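Local coordinates for lactococcal prophage ps3 protein 05 (Staphylococcus epidermidis ATCC 12228, PDB 3G8W) that is a probable acetyltransferase of the GNAT family, expected to transfer an acetyl group from acetyl-CoA to an acceptor substrate, at residues V98-I103 with S134-E139. Residues are numbered along the deposited sequence; the frame is centred on the assembly and turned at random.
Sequences VNRELI and SSIGFE
The CA atoms of R100 and I136, 7.7 Å apart, are the nearest pair across the two segments, where the early part of helix 96-112 meets the C-terminal end of helix 127-136. At this spacing the two segments touch through side chains alone.

R100 makes the polar half of the contact. Its CG stands anti to the backbone N (chi1 178°), and the chain bends at chi3 (-49°). The guanidinium then meets S135 end-on. NH1 donates to S135 OG at 3.0 Å, and NH2 donates to the same S135 OG at 3.1 Å. The hydroxyl oxygen lies in the guanidinium plane, at its edge. Neither bond is straight, since two nitrogens share one atom. S135 OG is also hydrogen-bonded to F132 O, one turn back in its own helix. The serine thus links the arginine to the last turn of helix 127-136. I136 CG1 sits obliquely to the guanidinium, 3.7 Å from R100 NH1.

The apolar half is I103 against I136. The two side chains cross at about a right angle. I136 CD1 comes to 3.7 Å from I103 CG2 and 3.9 Å from I103 CB. I136 CG2 lies at the edge of the F138 ring, in its plane.

G137 ends the helix in a Schellman motif. Its positive phi (132°) suits glycine, and the chain turns there toward strand 139-150.

The contact joins two helices of the GNAT fold. F132 and F133 extend the apolar side, both touching I103. On the sheet side, I103 and L102 touch C70 of strand 65-74, and F138 packs on L86 of strand 83-91 and meets the ring of Y162 in strand 153-163.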
loop_
_atom_site.group_PDB
_atom_site.type_symbol
_atom_site.label_atom_id
_atom_site.label_comp_id
_atom_site.label_asym_id
_atom_site.label_seq_id
_atom_site.Cartn_x
_atom_site.Cartn_y
_atom_site.Cartn_z
ATOM N N VAL B 98 6.579 27.729 -1.644
ATOM C CA VAL B 98 7.681 26.799 -1.472
ATOM C C VAL B 98 7.239 25.350 -1.662
ATOM O O VAL B 98 7.913 24.593 -2.348
ATOM C CB VAL B 98 8.331 26.984 -0.078
ATOM C CG1 VAL B 98 9.401 25.951 0.171
ATOM C CG2 VAL B 98 8.911 28.384 0.045
ATOM N N ASN B 99 6.125 24.961 -1.046
ATOM C CA ASN B 99 5.630 23.591 -1.169
ATOM C C ASN B 99 5.299 23.268 -2.631
ATOM O O ASN B 99 5.674 22.222 -3.142
ATOM C CB ASN B 99 4.405 23.367 -0.272
ATOM C CG ASN B 99 4.175 21.891 0.061
ATOM O OD1 ASN B 99 5.068 21.189 0.531
ATOM N ND2 ASN B 99 2.963 21.424 -0.162
ATOM N N ARG B 100 4.607 24.190 -3.305
ATOM C CA ARG B 100 4.277 24.047 -4.720
ATOM C C ARG B 100 5.544 23.779 -5.509
ATOM O O ARG B 100 5.552 22.944 -6.397
ATOM C CB ARG B 100 3.553 25.273 -5.243
ATOM C CG ARG B 100 3.222 25.215 -6.687
ATOM C CD ARG B 100 2.378 26.404 -7.132
ATOM N NE ARG B 100 1.219 26.664 -6.267
ATOM C CZ ARG B 100 0.038 26.046 -6.349
ATOM N NH1 ARG B 100 -0.181 25.114 -7.258
ATOM N NH2 ARG B 100 -0.936 26.358 -5.513
ATOM N N GLU B 101 6.628 24.453 -5.168
ATOM C CA GLU B 101 7.878 24.217 -5.868
ATOM C C GLU B 101 8.420 22.817 -5.551
ATOM O O GLU B 101 8.949 22.123 -6.427
ATOM C CB GLU B 101 8.881 25.298 -5.507
ATOM C CG GLU B 101 9.895 25.588 -6.571
ATOM C CD GLU B 101 10.852 26.693 -6.136
ATOM O OE1 GLU B 101 12.089 26.434 -6.092
ATOM O OE2 GLU B 101 10.362 27.819 -5.823
ATOM N N LEU B 102 8.276 22.404 -4.296
ATOM C CA LEU B 102 8.658 21.065 -3.869
ATOM C C LEU B 102 7.866 19.946 -4.602
ATOM O O LEU B 102 8.482 19.011 -5.128
ATOM C CB LEU B 102 8.452 20.955 -2.359
ATOM C CG LEU B 102 9.247 20.053 -1.421
ATOM C CD1 LEU B 102 8.264 19.244 -0.642
ATOM C CD2 LEU B 102 10.216 19.144 -2.113
ATOM N N ILE B 103 6.520 20.049 -4.639
ATOM C CA ILE B 103 5.674 19.015 -5.268
ATOM C C ILE B 103 6.082 18.867 -6.723
ATOM O O ILE B 103 6.277 17.752 -7.198
ATOM C CB ILE B 103 4.126 19.240 -5.083
ATOM C CG1 ILE B 103 3.716 19.074 -3.616
ATOM C CG2 ILE B 103 3.293 18.268 -5.918
ATOM C CD1 ILE B 103 4.523 18.044 -2.846
ATOM N N SER B 134 -5.094 19.684 -5.439
ATOM C CA SER B 134 -6.040 19.707 -6.483
ATOM C C SER B 134 -5.570 20.757 -7.484
ATOM O O SER B 134 -5.644 20.577 -8.702
ATOM C CB SER B 134 -7.347 20.056 -5.855
ATOM O OG SER B 134 -8.203 20.464 -6.843
ATOM N N SER B 135 -5.025 21.839 -6.955
ATOM C CA SER B 135 -4.589 22.942 -7.781
ATOM C C SER B 135 -3.346 22.527 -8.547
ATOM O O SER B 135 -2.989 23.141 -9.549
ATOM C CB SER B 135 -4.292 24.141 -6.915
ATOM O OG SER B 135 -2.933 24.179 -6.584
ATOM N N ILE B 136 -2.691 21.476 -8.081
ATOM C CA ILE B 136 -1.545 20.968 -8.789
ATOM C C ILE B 136 -1.943 20.075 -9.987
ATOM O O ILE B 136 -1.220 20.013 -10.983
ATOM C CB ILE B 136 -0.562 20.316 -7.810
ATOM C CG1 ILE B 136 0.250 21.423 -7.158
ATOM C CG2 ILE B 136 0.339 19.324 -8.491
ATOM C CD1 ILE B 136 0.782 21.027 -5.833
ATOM N N GLY B 137 -3.104 19.429 -9.914
ATOM C CA GLY B 137 -3.612 18.650 -11.044
ATOM C C GLY B 137 -4.098 17.264 -10.656
ATOM O O GLY B 137 -4.460 16.466 -11.517
ATOM N N PHE B 138 -4.112 16.998 -9.350
ATOM C CA PHE B 138 -4.626 15.769 -8.817
ATOM C C PHE B 138 -6.126 15.781 -8.936
ATOM O O PHE B 138 -6.748 16.837 -8.962
ATOM C CB PHE B 138 -4.222 15.630 -7.366
ATOM C CG PHE B 138 -2.789 15.223 -7.156
ATOM C CD1 PHE B 138 -2.484 13.958 -6.683
ATOM C CD2 PHE B 138 -1.748 16.116 -7.375
ATOM C CE1 PHE B 138 -1.138 13.580 -6.434
ATOM C CE2 PHE B 138 -0.387 15.754 -7.131
ATOM C CZ PHE B 138 -0.086 14.498 -6.661
ATOM N N GLU B 139 -6.711 14.604 -9.054
ATOM C CA GLU B 139 -8.151 14.470 -9.270
ATOM C C GLU B 139 -8.639 13.348 -8.410
ATOM O O GLU B 139 -7.852 12.552 -7.947
ATOM C CB GLU B 139 -8.450 14.194 -10.725
ATOM C CG GLU B 139 -8.192 15.381 -11.610
ATOM C CD GLU B 139 -8.527 15.131 -13.069
ATOM O OE1 GLU B 139 -8.969 16.090 -13.741
ATOM O OE2 GLU B 139 -8.361 13.985 -13.548
#